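Local coordinates for protein lipoteichoic acid primase (Listeria monocytogenes, PDB 4UOP) that is a primase of the sulfatase family, represented here by its extracellular catalytic domain, which holds a magnesium ion, at residues E206-N211 with S271-D276. Numbering follows the deposited sequence.
Sequences EQYKNN and SGIWDD
Tyr-208, in the last turn of a helix, meets the loop that follows a second helix, and its CA lies 6.9 Å from the CA of Ile-273. No direct hydrogen bond joins the two segments. Tyr-208 is the only residue of 206-211 that takes part. With CG anti to the backbone N (chi1 173°), the ring extends across the turn at Gly-272. Ile-273 lies over one face, displaced toward the rim. Its CG1 is 3.7 Å from Tyr-208 CG and makes a CH-pi contact with the ring. Backbone atoms of Ser-271 and Gly-272 approach the ring obliquely, and Tyr-208 CE2 comes within 3.4 Å of Ser-271 O. Gly-272 has positive phi and is the first residue after helix 246-271 to leave helical angles. Its carbonyl O lies 3.6 Å from Tyr-208 OH. Asp-276 sits at the ring edge, where OD2 is 3.6 Å from Tyr-208 CE1. The carboxylate stands steeply to the ring, with the planes 78° apart. A water links the polar ends: it is 2.6 Å from Tyr-208 OH and donates to Asp-276 OD2 at 2.7 Å.

The first helix ends in a Schellman motif, with Asn-211 at the C-prime position. Asn-210 folds back, and its ND2 gives a nearly straight hydrogen bond of 2.7 Å to Glu-206 O. That oxygen also accepts from the backbone N of Asn-210.

The contact is at the surface and joins the C-terminal end of helix 193-209 to the loop between helix 246-271 and strand 277-283. Ile-273, a buried residue, also touches Phe-201 of helix 193-209, Leu-268 of helix 246-271 and Phe-214 of strand 214-219. Strands 214-219 and 277-283 flank strand 59-65 in parallel in the central mixed sheet.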
# COMPACT_ATOMS: atom_id res chain seq x y z
N GLU B 206 34.50 20.97 6.12
CA GLU B 206 34.65 21.91 7.22
C GLU B 206 34.42 21.27 8.58
O GLU B 206 35.09 21.63 9.54
CB GLU B 206 33.77 23.14 7.02
CG GLU B 206 34.33 24.06 5.93
CD GLU B 206 35.86 24.25 5.99
OE1 GLU B 206 36.34 24.93 6.93
OE2 GLU B 206 36.58 23.74 5.10
N GLN B 207 33.51 20.29 8.66
CA GLN B 207 33.34 19.56 9.91
C GLN B 207 34.58 18.74 10.23
O GLN B 207 35.04 18.69 11.38
CB GLN B 207 32.12 18.64 9.82
CG GLN B 207 30.81 19.39 9.88
CD GLN B 207 29.62 18.48 9.67
OE1 GLN B 207 29.54 17.77 8.66
NE2 GLN B 207 28.72 18.45 10.63
N TYR B 208 35.14 18.12 9.20
CA TYR B 208 36.36 17.33 9.33
C TYR B 208 37.53 18.20 9.88
O TYR B 208 38.21 17.81 10.82
CB TYR B 208 36.72 16.74 7.97
CG TYR B 208 38.05 16.03 7.89
CD1 TYR B 208 38.28 14.86 8.59
CD2 TYR B 208 39.06 16.53 7.08
CE1 TYR B 208 39.50 14.20 8.50
CE2 TYR B 208 40.28 15.87 6.97
CZ TYR B 208 40.50 14.73 7.68
OH TYR B 208 41.73 14.12 7.56
N LYS B 209 37.74 19.36 9.26
CA LYS B 209 38.84 20.25 9.65
C LYS B 209 38.65 20.81 11.07
O LYS B 209 39.63 21.09 11.77
CB LYS B 209 38.98 21.38 8.65
CG LYS B 209 39.64 20.95 7.36
CD LYS B 209 39.82 22.11 6.39
CE LYS B 209 40.76 21.74 5.26
NZ LYS B 209 41.30 22.95 4.58
N ASN B 210 37.40 20.93 11.50
CA ASN B 210 37.10 21.42 12.83
C ASN B 210 36.91 20.36 13.90
O ASN B 210 36.45 20.67 15.00
CB ASN B 210 35.92 22.38 12.74
CG ASN B 210 36.33 23.66 12.05
OD1 ASN B 210 36.74 24.61 12.71
ND2 ASN B 210 36.31 23.68 10.70
N ASN B 211 37.28 19.12 13.59
CA ASN B 211 37.16 18.02 14.54
C ASN B 211 35.75 17.77 15.04
O ASN B 211 35.56 17.40 16.20
CB ASN B 211 38.08 18.25 15.75
CG ASN B 211 39.41 17.58 15.61
OD1 ASN B 211 39.80 17.16 14.51
ND2 ASN B 211 40.14 17.48 16.72
N SER B 271 40.88 14.41 0.38
CA SER B 271 40.71 15.27 1.52
C SER B 271 41.15 14.64 2.83
O SER B 271 41.36 15.37 3.80
CB SER B 271 39.24 15.69 1.65
OG SER B 271 38.45 14.59 2.04
N GLY B 272 41.28 13.32 2.87
CA GLY B 272 41.54 12.62 4.14
C GLY B 272 40.29 12.10 4.85
O GLY B 272 40.39 11.32 5.82
N ILE B 273 39.11 12.50 4.40
CA ILE B 273 37.86 12.08 5.05
C ILE B 273 37.67 10.56 4.94
O ILE B 273 37.23 9.91 5.89
CB ILE B 273 36.65 12.85 4.50
CG1 ILE B 273 36.73 14.31 4.93
CG2 ILE B 273 35.34 12.27 5.00
CD1 ILE B 273 35.84 15.23 4.12
N TRP B 274 38.03 9.98 3.80
CA TRP B 274 37.84 8.54 3.55
C TRP B 274 38.54 7.70 4.61
O TRP B 274 37.98 6.71 5.12
CB TRP B 274 38.38 8.19 2.18
CG TRP B 274 38.20 6.78 1.74
CD1 TRP B 274 39.16 5.81 1.69
CD2 TRP B 274 37.01 6.18 1.22
NE1 TRP B 274 38.64 4.65 1.18
CE2 TRP B 274 37.31 4.84 0.91
CE3 TRP B 274 35.70 6.65 1.01
CZ2 TRP B 274 36.36 3.96 0.37
CZ3 TRP B 274 34.76 5.77 0.48
CH2 TRP B 274 35.10 4.44 0.16
N ASP B 275 39.76 8.11 4.95
CA ASP B 275 40.59 7.37 5.90
C ASP B 275 40.17 7.62 7.33
O ASP B 275 40.73 7.00 8.24
CB ASP B 275 42.06 7.75 5.73
CG ASP B 275 42.62 7.35 4.38
OD1 ASP B 275 42.23 6.28 3.86
OD2 ASP B 275 43.46 8.08 3.82
N ASP B 276 39.18 8.49 7.54
CA ASP B 276 38.67 8.79 8.87
C ASP B 276 37.16 8.56 8.99
O ASP B 276 36.52 9.11 9.90
CB ASP B 276 38.99 10.25 9.22
CG ASP B 276 40.14 10.39 10.22
OD1 ASP B 276 40.86 9.39 10.49
OD2 ASP B 276 40.30 11.52 10.76
O HOH W 1 42.47 12.59 9.56